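Local coordinates for LacI family transcription regulator (Bifidobacterium animalis subsp. lactis, PDB 4O5A), which probably regulates transcription as a LacI-family protein, pairing a DNA-binding helix-turn-helix region with a periplasmic-binding-protein-like domain thought to sense a small effector, at residues 160-165 with 170-175; 155-160 with 309-314. One frame throughout, in Å; residues are numbered along the deposited sequence.

Contact 1: residues 160-165 with 170-175; sequences ADSSLT and TLMSDD. With GOL (glycerol), chain B.
Thr165 and Thr170 reach toward each other tip to tip, their OG1 atoms 2.7 Å apart, while a chi1 of -51° turns CG2 of Thr170 to Ala160 O, 3.4 Å away. That carbonyl accepts the N-H of Ser173 at 3.3 Å, with the donor well above the carbonyl plane. The carboxylate of Asp161 reaches 170-175 through water. Water 2 donates to Asp161 OD2 at 2.6 Å, accepts from Asp175 N and is hydrogen-bonded to Ser173 OG; water 1 donates to both Asp161 OD2 and Asp174 OD1. Strands 156-160 and 170-172 are parallel neighbours in one sheet of the periplasmic-binding-protein-like fold; 160-165 begins the loop joining them, and 170-172 leads on to helix 175-188, with Asp174 as N-cap. A glycerol, probably from crystallisation, accepts a nearly straight hydrogen bond (177°) from Ser162 N at its O1. The carboxylate of Asp161 is positioned by an Asx turn: OD1 takes Ser163 N at 3.2 Å and Ser163 OG at 2.6 Å from opposite faces of its plane. With an alanine here the Ser163 donors would probably lose their acceptor and both waters a partner, weakening the solvent link to 170-175. Further out, Arg209 forms a salt bridge with Asp175.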
loop_
_atom_site.group_PDB
_atom_site.type_symbol
_atom_site.label_atom_id
_atom_site.label_comp_id
_atom_site.label_asym_id
_atom_site.label_seq_id
_atom_site.Cartn_x
_atom_site.Cartn_y
_atom_site.Cartn_z
ATOM N N ALA A 160 -15.649 -8.240 -9.657
ATOM C CA ALA A 160 -15.032 -9.109 -10.656
ATOM C C ALA A 160 -15.605 -8.844 -12.041
ATOM O O ALA A 160 -16.505 -8.020 -12.195
ATOM C CB ALA A 160 -15.248 -10.555 -10.281
ATOM N N ASP A 161 -15.081 -9.545 -13.040
ATOM C CA ASP A 161 -15.725 -9.587 -14.345
ATOM C C ASP A 161 -17.000 -10.403 -14.153
ATOM O O ASP A 161 -17.002 -11.381 -13.399
ATOM C CB ASP A 161 -14.818 -10.258 -15.378
ATOM C CG ASP A 161 -15.287 -10.028 -16.810
ATOM O OD1 ASP A 161 -16.046 -10.870 -17.344
ATOM O OD2 ASP A 161 -14.881 -9.008 -17.412
ATOM N N SER A 162 -18.081 -10.002 -14.818
ATOM C CA SER A 162 -19.379 -10.662 -14.667
ATOM C C SER A 162 -19.345 -12.153 -15.028
ATOM O O SER A 162 -20.159 -12.939 -14.539
ATOM C CB SER A 162 -20.426 -9.952 -15.525
ATOM O OG SER A 162 -20.036 -9.961 -16.884
ATOM N N SER A 163 -18.398 -12.540 -15.876
ATOM C CA SER A 163 -18.271 -13.930 -16.298
ATOM C C SER A 163 -17.886 -14.889 -15.164
ATOM O O SER A 163 -18.036 -16.101 -15.307
ATOM C CB SER A 163 -17.274 -14.042 -17.455
ATOM O OG SER A 163 -16.032 -13.447 -17.115
ATOM N N LEU A 164 -17.403 -14.351 -14.046
ATOM C CA LEU A 164 -16.900 -15.177 -12.946
ATOM C C LEU A 164 -17.837 -15.249 -11.742
ATOM O O LEU A 164 -17.524 -15.916 -10.754
ATOM C CB LEU A 164 -15.553 -14.641 -12.451
ATOM C CG LEU A 164 -14.411 -14.342 -13.423
ATOM C CD1 LEU A 164 -13.255 -13.705 -12.661
ATOM C CD2 LEU A 164 -13.942 -15.590 -14.145
ATOM N N THR A 165 -18.972 -14.558 -11.804
ATOM C CA THR A 165 -19.788 -14.378 -10.599
ATOM C C THR A 165 -21.109 -15.141 -10.612
ATOM O O THR A 165 -21.771 -15.255 -9.577
ATOM C CB THR A 165 -20.052 -12.892 -10.314
ATOM O OG1 THR A 165 -20.681 -12.288 -11.451
ATOM C CG2 THR A 165 -18.749 -12.176 -10.020
ATOM N N THR A 170 -22.831 -7.998 -8.863
ATOM C CA THR A 170 -21.437 -7.758 -9.211
ATOM C C THR A 170 -21.180 -6.295 -9.525
ATOM O O THR A 170 -21.958 -5.658 -10.249
ATOM C CB THR A 170 -21.053 -8.603 -10.440
ATOM O OG1 THR A 170 -21.435 -9.968 -10.223
ATOM C CG2 THR A 170 -19.554 -8.523 -10.726
ATOM N N LEU A 171 -20.085 -5.764 -8.987
ATOM C CA LEU A 171 -19.550 -4.493 -9.460
ATOM C C LEU A 171 -18.497 -4.866 -10.506
ATOM O O LEU A 171 -17.439 -5.407 -10.164
ATOM C CB LEU A 171 -18.944 -3.703 -8.294
ATOM C CG LEU A 171 -18.341 -2.332 -8.592
ATOM C CD1 LEU A 171 -19.343 -1.425 -9.295
ATOM C CD2 LEU A 171 -17.818 -1.700 -7.300
HETATM N N MSE A 172 -18.806 -4.607 -11.776
HETATM C CA MSE A 172 -18.089 -5.214 -12.897
HETATM C C MSE A 172 -16.878 -4.420 -13.365
HETATM O O MSE A 172 -16.991 -3.244 -13.707
HETATM C CB MSE A 172 -19.029 -5.379 -14.089
HETATM C CG MSE A 172 -20.313 -6.119 -13.776
HETATM SE SE MSE A 172 -21.515 -6.194 -15.302
HETATM C CE MSE A 172 -21.874 -4.288 -15.518
ATOM N N SER A 173 -15.727 -5.080 -13.414
ATOM C CA SER A 173 -14.539 -4.500 -14.029
ATOM C C SER A 173 -14.600 -4.736 -15.529
ATOM O O SER A 173 -15.381 -5.566 -16.004
ATOM C CB SER A 173 -13.279 -5.155 -13.465
ATOM O OG SER A 173 -13.246 -6.528 -13.804
ATOM N N ASP A 174 -13.795 -4.012 -16.300
ATOM C CA ASP A 174 -13.767 -4.262 -17.729
ATOM C C ASP A 174 -12.335 -4.340 -18.221
ATOM O O ASP A 174 -11.848 -3.429 -18.887
ATOM C CB ASP A 174 -14.548 -3.194 -18.505
ATOM C CG ASP A 174 -14.963 -3.657 -19.898
ATOM O OD1 ASP A 174 -14.351 -4.600 -20.462
ATOM O OD2 ASP A 174 -15.911 -3.059 -20.453
ATOM N N ASP A 175 -11.670 -5.440 -17.904
ATOM C CA ASP A 175 -10.284 -5.605 -18.338
ATOM C C ASP A 175 -10.126 -5.631 -19.863
ATOM O O ASP A 175 -9.108 -5.189 -20.375
ATOM C CB ASP A 175 -9.654 -6.855 -17.722
ATOM C CG ASP A 175 -9.318 -6.674 -16.245
ATOM O OD1 ASP A 175 -9.326 -5.520 -15.766
ATOM O OD2 ASP A 175 -9.047 -7.687 -15.566
HETATM C C1 GOL B . -17.344 -6.752 -18.043
HETATM O O1 GOL B . -17.726 -7.468 -16.886
HETATM C C2 GOL B . -18.529 -6.544 -18.982
HETATM O O2 GOL B . -18.028 -6.338 -20.286
HETATM C C3 GOL B . -19.315 -5.305 -18.557
HETATM O O3 GOL B . -18.543 -4.143 -18.783
HETATM O O HOH W 1 -13.629 -7.534 -19.741
HETATM O O HOH W 2 -12.882 -7.623 -16.385
#

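Contact 2: residues 155-160 with 309-314; sequences PCLALA and RLAAQL. With SO4 (sulfate ion), chain E.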
loop_
_atom_site.group_PDB
_atom_site.type_symbol
_atom_site.label_atom_id
_atom_site.label_comp_id
_atom_site.label_asym_id
_atom_site.label_seq_id
_atom_site.Cartn_x
_atom_site.Cartn_y
_atom_site.Cartn_z
ATOM N N PRO A 155 -26.799 -11.148 2.091
ATOM C CA PRO A 155 -26.407 -10.272 0.984
ATOM C C PRO A 155 -24.920 -10.358 0.696
ATOM O O PRO A 155 -24.104 -10.408 1.618
ATOM C CB PRO A 155 -26.752 -8.876 1.507
ATOM C CG PRO A 155 -27.931 -9.123 2.427
ATOM C CD PRO A 155 -27.599 -10.435 3.106
ATOM N N CYS A 156 -24.562 -10.385 -0.583
ATOM C CA CYS A 156 -23.159 -10.275 -0.951
ATOM C C CYS A 156 -22.991 -9.514 -2.252
ATOM O O CYS A 156 -23.941 -9.361 -3.033
ATOM C CB CYS A 156 -22.504 -11.653 -1.064
ATOM S SG CYS A 156 -23.156 -12.638 -2.418
ATOM N N LEU A 157 -21.769 -9.049 -2.470
ATOM C CA LEU A 157 -21.401 -8.345 -3.685
ATOM C C LEU A 157 -20.003 -8.775 -4.079
ATOM O O LEU A 157 -19.093 -8.814 -3.241
ATOM C CB LEU A 157 -21.413 -6.838 -3.449
ATOM C CG LEU A 157 -20.951 -5.976 -4.621
ATOM C CD1 LEU A 157 -22.052 -5.866 -5.656
ATOM C CD2 LEU A 157 -20.527 -4.604 -4.128
ATOM N N ALA A 158 -19.835 -9.106 -5.354
ATOM C CA ALA A 158 -18.523 -9.480 -5.862
ATOM C C ALA A 158 -17.920 -8.354 -6.699
ATOM O O ALA A 158 -18.627 -7.664 -7.434
ATOM C CB ALA A 158 -18.618 -10.759 -6.671
ATOM N N LEU A 159 -16.608 -8.166 -6.580
ATOM C CA LEU A 159 -15.904 -7.245 -7.466
ATOM C C LEU A 159 -15.100 -8.068 -8.459
ATOM O O LEU A 159 -14.007 -8.553 -8.144
ATOM C CB LEU A 159 -14.989 -6.301 -6.679
ATOM C CG LEU A 159 -15.604 -4.982 -6.195
ATOM C CD1 LEU A 159 -16.885 -5.203 -5.392
ATOM C CD2 LEU A 159 -14.591 -4.185 -5.382
ATOM N N ALA A 160 -15.649 -8.240 -9.657
ATOM C CA ALA A 160 -15.032 -9.109 -10.656
ATOM C C ALA A 160 -15.605 -8.844 -12.041
ATOM O O ALA A 160 -16.505 -8.020 -12.195
ATOM C CB ALA A 160 -15.248 -10.555 -10.281
ATOM N N ARG A 309 -16.449 3.073 -2.838
ATOM C CA ARG A 309 -17.630 3.804 -2.414
ATOM C C ARG A 309 -18.882 3.189 -3.034
ATOM O O ARG A 309 -19.883 2.976 -2.357
ATOM C CB ARG A 309 -17.479 5.273 -2.799
ATOM C CG ARG A 309 -18.580 6.152 -2.307
ATOM C CD ARG A 309 -18.218 7.619 -2.510
ATOM N NE ARG A 309 -19.390 8.442 -2.291
ATOM C CZ ARG A 309 -19.874 8.747 -1.095
ATOM N NH1 ARG A 309 -19.280 8.300 0.003
ATOM N NH2 ARG A 309 -20.959 9.495 -1.002
ATOM N N LEU A 310 -18.817 2.881 -4.328
ATOM C CA LEU A 310 -19.947 2.273 -5.003
ATOM C C LEU A 310 -20.266 0.897 -4.420
ATOM O O LEU A 310 -21.431 0.539 -4.274
ATOM C CB LEU A 310 -19.661 2.158 -6.499
ATOM C CG LEU A 310 -20.876 1.899 -7.375
ATOM C CD1 LEU A 310 -22.017 2.855 -7.011
ATOM C CD2 LEU A 310 -20.480 2.067 -8.826
ATOM N N ALA A 311 -19.226 0.139 -4.074
ATOM C CA ALA A 311 -19.413 -1.207 -3.525
ATOM C C ALA A 311 -20.186 -1.160 -2.209
ATOM O O ALA A 311 -21.092 -1.961 -1.979
ATOM C CB ALA A 311 -18.076 -1.896 -3.321
ATOM N N ALA A 312 -19.818 -0.219 -1.350
ATOM C CA ALA A 312 -20.506 -0.058 -0.075
ATOM C C ALA A 312 -21.956 0.365 -0.294
ATOM O O ALA A 312 -22.883 -0.165 0.335
ATOM C CB ALA A 312 -19.765 0.946 0.788
ATOM N N GLN A 313 -22.172 1.305 -1.206
ATOM C CA GLN A 313 -23.532 1.754 -1.486
ATOM C C GLN A 313 -24.390 0.607 -1.992
ATOM O O GLN A 313 -25.555 0.489 -1.628
ATOM C CB GLN A 313 -23.528 2.914 -2.489
ATOM C CG GLN A 313 -22.863 4.165 -1.941
ATOM C CD GLN A 313 -22.689 5.251 -2.978
ATOM O OE1 GLN A 313 -22.390 4.972 -4.139
ATOM N NE2 GLN A 313 -22.875 6.502 -2.564
ATOM N N LEU A 314 -23.808 -0.243 -2.832
ATOM C CA LEU A 314 -24.566 -1.348 -3.413
ATOM C C LEU A 314 -24.921 -2.388 -2.354
ATOM O O LEU A 314 -26.026 -2.935 -2.352
ATOM C CB LEU A 314 -23.775 -2.004 -4.550
ATOM C CG LEU A 314 -23.631 -1.140 -5.800
ATOM C CD1 LEU A 314 -22.750 -1.842 -6.830
ATOM C CD2 LEU A 314 -24.997 -0.804 -6.397
HETATM S S SO4 E . -22.011 9.643 -4.736
HETATM O O1 SO4 E . -22.115 10.345 -6.009
HETATM O O2 SO4 E . -23.241 8.896 -4.487
HETATM O O3 SO4 E . -20.857 8.749 -4.767
HETATM O O4 SO4 E . -21.830 10.621 -3.673
#
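Leu157 sets its CD2 methyl against Ala311, 3.5 Å from the carbonyl O and 3.7 Å from CB. The two segments belong to a parallel alpha/beta sandwich of the periplasmic-binding-protein type: strand 156-160 is an inner strand of a parallel sheet, and helix 304-320 packs on one of its faces. Their short axes come within 9.2 Å and run nearly antiparallel, at 157°. Where the backbones lie nearest, at Leu157 and Ala311, the side chain that the helix presents is a single methyl. The CG of Leu157 lies anti to its backbone N (chi1 176°), and the branch carries CD2 to the helix, where it sits between Ala311 and Leu314, whose CB is 4.2 Å away. Leu159 comes to the same alanine by another route: its CA–CB bond does not aim at the helix, yet the end of the chain bends back and brings CD1 to 4.1 Å from Ala311 CB. That methyl is thus met by two leucines, through CD2 of one and CD1 of the other. No hydrogen bond joins the segments. Around them, Leu171 of the adjoining strand touches Leu159 and Ala311, while Ala312 packs on helix 88-99. On another side of the helix, Arg309 and Gln313 hold a sulfate, probably from the crystallisation liquor. The guanidinium meets it edge-on, with the sulfur in its plane, as NE donates to O3 and NH2 to O4 at 3.0 Å; Arg309 NH2 also pairs with Glu101. Gln313 NE2 completes the grip on the ion, donating to O2 at 3.1 Å.

After three earlier strands of the sheet the chain enters strand 156-160, which supplies one side of contact 2 and leads to Ala160, which both contacts share. The turn after it and strand 170-172 make contact 1, a short loop with four residues between its segments. The chain then passes through much of the protein before helix 304-320 returns to close contact 2, so contact 1 is nested inside that far longer loop. Contact 1 joins strand 156-160 and the loop at its C-terminal end to the neighbouring strand, and contact 2 fixes the helix to the sheet's face. Leu171 connects them: its N lies 2.9 Å from Ala158 O, a probable hydrogen bond, and its CD1 packs against Leu310.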